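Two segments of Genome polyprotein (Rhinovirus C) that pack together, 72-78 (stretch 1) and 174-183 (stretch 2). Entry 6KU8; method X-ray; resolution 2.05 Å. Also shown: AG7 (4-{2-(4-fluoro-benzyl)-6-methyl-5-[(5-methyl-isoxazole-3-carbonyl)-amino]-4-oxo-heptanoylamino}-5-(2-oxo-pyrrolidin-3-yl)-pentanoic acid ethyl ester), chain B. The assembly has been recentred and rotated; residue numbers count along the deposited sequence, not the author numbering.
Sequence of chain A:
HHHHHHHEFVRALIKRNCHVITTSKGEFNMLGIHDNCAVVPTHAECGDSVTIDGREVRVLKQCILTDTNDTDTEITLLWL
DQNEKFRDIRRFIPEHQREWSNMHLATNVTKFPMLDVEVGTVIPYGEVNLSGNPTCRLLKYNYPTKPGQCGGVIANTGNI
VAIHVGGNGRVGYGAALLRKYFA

Stretch 1 (72-78) DTEITLL
Stretch 2, residues 174-183: GAALLRKYFA

Stretch 1 runs as strand at 72-73, turns a corner at Glu74 (phi/psi 75/4), and is again strand by its end at Leu78. Stretch 2 ends a strand at Ala176, passes through Leu177 and Leu178, then makes a 3-10 turn at 179-181, with Phe182 and Ala183 after it. In that turn Tyr181 N bonds to Leu178 O at 2.9 Å, and Phe182 N to Arg179 O at 2.9 Å. No hydrogen bond crosses between the stretches; they meet through shape, side chains packing against side chains and against backbone carbonyls. The CA atoms of Thr73 and Ala175 lie 6.2 Å apart, those of Leu77 and Tyr181 8.8 Å. Both pairs climb in sequence, so the two stretches run in the same general sense.

The corner is braced by Thr73 (chi1 p): Ile75 N donates to Thr73 OG1 at 3.1 Å, angle 155°. Against this corner sits the small methyl of Ala175. Its CB is 3.2 Å from Thr73 O and 3.5 Å from Ile75 CG1, so backbone and side chain both press on it.

Ile75 (m, t) is the main bump and points toward stretch 2. Its CD1 fills a hollow walled by Ala176 O at 3.2 Å, Leu177 CD2 at 4.1 Å and Tyr181 CE2 at 4.0 Å. Leu177 (m, t) leaves its backbone sideways, but its end comes nearer.

Tyr181 (chi1 m, chi2 -17°) points toward stretch 1. Ile75 CD1 and Thr73 CG2 approach its ring obliquely; Thr73 CG2 lies 3.6 Å from Tyr181 OH.

Leu77 (m, t) is the second bump. Its CD1 is 3.7 Å from Tyr181 O. Its CD2 meets Phe182 CE1 at 3.3 Å, at the ring edge and near the ring plane. Phe182 has chi1 m and chi2 -66°.

Thr76 and Leu78 alternate with these residues and stay out of reach. Glu74 starts toward stretch 2, but its end leads away: Glu74 CD is 3.5 Å from AG7 C08. The contact buries 333 Å² in total.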

# COMPACT_ATOMS: atom_id res chain seq x y z
N ASP A 72 12.61 -7.07 -4.74
CA ASP A 72 11.43 -6.21 -4.69
C ASP A 72 10.78 -6.22 -3.32
O ASP A 72 10.58 -7.27 -2.71
CB ASP A 72 10.42 -6.68 -5.72
CG ASP A 72 10.75 -6.22 -7.11
OD1 ASP A 72 11.14 -5.05 -7.25
OD2 ASP A 72 10.61 -7.03 -8.06
N THR A 73 10.43 -5.03 -2.82
CA THR A 73 9.52 -4.93 -1.69
C THR A 73 8.06 -4.94 -2.13
O THR A 73 7.18 -5.06 -1.27
CB THR A 73 9.77 -3.65 -0.89
OG1 THR A 73 9.41 -2.51 -1.70
CG2 THR A 73 11.23 -3.54 -0.47
N GLU A 74 7.78 -4.80 -3.42
CA GLU A 74 6.44 -4.62 -4.00
C GLU A 74 5.93 -3.21 -3.76
O GLU A 74 4.77 -2.91 -4.12
CB GLU A 74 5.41 -5.63 -3.46
CG GLU A 74 4.79 -6.58 -4.46
CD GLU A 74 4.68 -6.03 -5.89
OE1 GLU A 74 5.66 -6.16 -6.64
OE2 GLU A 74 3.62 -5.52 -6.27
N ILE A 75 6.72 -2.33 -3.15
CA ILE A 75 6.36 -0.94 -2.95
C ILE A 75 7.07 -0.07 -3.98
O ILE A 75 8.31 -0.12 -4.11
CB ILE A 75 6.69 -0.47 -1.53
CG1 ILE A 75 5.75 -1.13 -0.53
CG2 ILE A 75 6.60 1.05 -1.46
CD1 ILE A 75 6.23 -1.04 0.86
N THR A 76 6.30 0.75 -4.68
CA THR A 76 6.82 1.78 -5.55
C THR A 76 6.37 3.14 -5.03
O THR A 76 5.20 3.30 -4.67
CB THR A 76 6.33 1.57 -6.98
OG1 THR A 76 6.98 0.40 -7.52
CG2 THR A 76 6.64 2.77 -7.84
N LEU A 77 7.31 4.09 -4.94
CA LEU A 77 7.00 5.47 -4.59
C LEU A 77 6.76 6.26 -5.87
O LEU A 77 7.54 6.16 -6.82
CB LEU A 77 8.15 6.13 -3.81
CG LEU A 77 8.73 5.50 -2.54
CD1 LEU A 77 9.64 6.48 -1.83
CD2 LEU A 77 7.63 5.03 -1.61
N LEU A 78 5.67 7.03 -5.90
CA LEU A 78 5.42 7.97 -6.99
C LEU A 78 5.54 9.38 -6.45
O LEU A 78 4.93 9.71 -5.43
CB LEU A 78 4.04 7.78 -7.61
CG LEU A 78 3.64 6.38 -8.07
CD1 LEU A 78 2.20 6.43 -8.58
CD2 LEU A 78 4.60 5.86 -9.13
N GLY A 174 1.17 -8.31 2.97
CA GLY A 174 1.32 -6.87 2.87
C GLY A 174 2.80 -6.50 2.81
O GLY A 174 3.62 -7.11 3.49
N ALA A 175 3.12 -5.52 1.98
CA ALA A 175 4.48 -4.98 1.95
C ALA A 175 4.66 -4.05 3.14
O ALA A 175 3.93 -3.08 3.29
CB ALA A 175 4.73 -4.24 0.63
N ALA A 176 5.64 -4.35 3.99
CA ALA A 176 5.85 -3.53 5.18
C ALA A 176 6.14 -2.08 4.79
O ALA A 176 6.96 -1.81 3.90
CB ALA A 176 6.98 -4.08 6.04
N LEU A 177 5.43 -1.15 5.42
CA LEU A 177 5.77 0.27 5.33
C LEU A 177 6.76 0.59 6.44
O LEU A 177 6.47 0.34 7.62
CB LEU A 177 4.52 1.14 5.44
CG LEU A 177 3.52 1.05 4.28
CD1 LEU A 177 2.20 1.69 4.69
CD2 LEU A 177 4.09 1.73 3.03
N LEU A 178 7.95 1.07 6.08
CA LEU A 178 8.97 1.41 7.06
C LEU A 178 9.35 2.88 6.91
O LEU A 178 9.50 3.38 5.79
CB LEU A 178 10.20 0.50 6.91
CG LEU A 178 9.90 -0.99 6.99
CD1 LEU A 178 11.09 -1.82 6.51
CD2 LEU A 178 9.49 -1.39 8.42
N ARG A 179 9.47 3.57 8.04
CA ARG A 179 9.57 5.03 7.98
C ARG A 179 10.77 5.49 7.16
O ARG A 179 10.70 6.54 6.51
CB ARG A 179 9.64 5.63 9.37
CG ARG A 179 9.31 7.14 9.39
CD ARG A 179 9.24 7.64 10.82
NE ARG A 179 8.33 6.81 11.61
CZ ARG A 179 8.33 6.77 12.93
NH1 ARG A 179 9.20 7.51 13.62
NH2 ARG A 179 7.47 5.99 13.57
N LYS A 180 11.86 4.73 7.17
CA LYS A 180 13.05 5.11 6.42
C LYS A 180 12.80 5.17 4.92
O LYS A 180 13.56 5.85 4.21
CB LYS A 180 14.21 4.15 6.71
CG LYS A 180 13.95 2.71 6.24
CD LYS A 180 15.10 1.76 6.61
CE LYS A 180 14.69 0.30 6.39
NZ LYS A 180 15.77 -0.65 6.81
N TYR A 181 11.77 4.49 4.41
CA TYR A 181 11.43 4.62 2.99
C TYR A 181 11.10 6.07 2.62
O TYR A 181 11.28 6.47 1.47
CB TYR A 181 10.23 3.74 2.65
CG TYR A 181 10.45 2.24 2.69
CD1 TYR A 181 11.74 1.70 2.68
CD2 TYR A 181 9.37 1.37 2.73
CE1 TYR A 181 11.93 0.33 2.70
CE2 TYR A 181 9.56 -0.00 2.77
CZ TYR A 181 10.84 -0.52 2.75
OH TYR A 181 11.03 -1.89 2.77
N PHE A 182 10.60 6.85 3.58
CA PHE A 182 9.95 8.13 3.29
C PHE A 182 10.71 9.32 3.87
O PHE A 182 10.15 10.41 3.99
CB PHE A 182 8.51 8.07 3.82
CG PHE A 182 7.78 6.83 3.38
CD1 PHE A 182 7.49 6.64 2.04
CD2 PHE A 182 7.44 5.83 4.29
CE1 PHE A 182 6.82 5.50 1.60
CE2 PHE A 182 6.78 4.66 3.86
CZ PHE A 182 6.47 4.50 2.52
N ALA A 183 11.98 9.13 4.21
CA ALA A 183 12.78 10.19 4.82
C ALA A 183 13.29 11.21 3.80
O ALA A 183 13.23 11.00 2.58
CB ALA A 183 13.95 9.58 5.58
C01 AG7 B . -0.81 -12.70 -6.38
C02 AG7 B . -0.50 -11.69 -7.47
O03 AG7 B . -1.40 -12.47 -5.36
C04 AG7 B . -0.61 -10.23 -7.05
C05 AG7 B . 0.13 -9.49 -8.15
C06 AG7 B . 1.65 -9.57 -7.94
C07 AG7 B . 2.19 -9.23 -6.71
C08 AG7 B . 3.56 -9.30 -6.51
C09 AG7 B . 4.40 -9.71 -7.53
C10 AG7 B . 3.86 -10.05 -8.76
C11 AG7 B . 2.49 -9.98 -8.97
N12 AG7 B . -2.70 -9.13 -5.93
C13 AG7 B . -4.17 -8.98 -5.95
C14 AG7 B . -4.61 -9.42 -4.56
C15 AG7 B . -4.49 -10.99 -4.43
C16 AG7 B . -5.30 -11.45 -3.11
N17 AG7 B . -5.93 -12.58 -3.38
O18 AG7 B . -5.31 -10.86 -2.08
C19 AG7 B . -4.80 -7.64 -6.34
C20 AG7 B . -3.93 -6.89 -7.36
C21 AG7 B . -4.65 -7.27 -8.63
O22 AG7 B . -3.96 -7.54 -9.80
O23 AG7 B . -5.83 -7.37 -8.57
C47 AG7 B . -2.11 -9.93 -6.98
O48 AG7 B . -2.82 -10.40 -7.79
C50 AG7 B . -4.82 -7.92 -10.83
C53 AG7 B . -4.06 -7.84 -12.15
C57 AG7 B . -0.25 -14.06 -6.76
N58 AG7 B . -0.35 -14.93 -5.65
C59 AG7 B . 0.67 -15.90 -5.47
O60 AG7 B . 1.64 -16.05 -6.16
C78 AG7 B . -1.07 -14.68 -7.89
C81 AG7 B . -0.44 -15.96 -8.45
F1 AG7 B . 5.75 -9.78 -7.32
C82 AG7 B . -2.49 -14.97 -7.38
C83 AG7 B . -5.65 -12.98 -4.82
C84 AG7 B . -5.05 -11.64 -5.46
C1 AG7 B . 0.34 -16.72 -4.29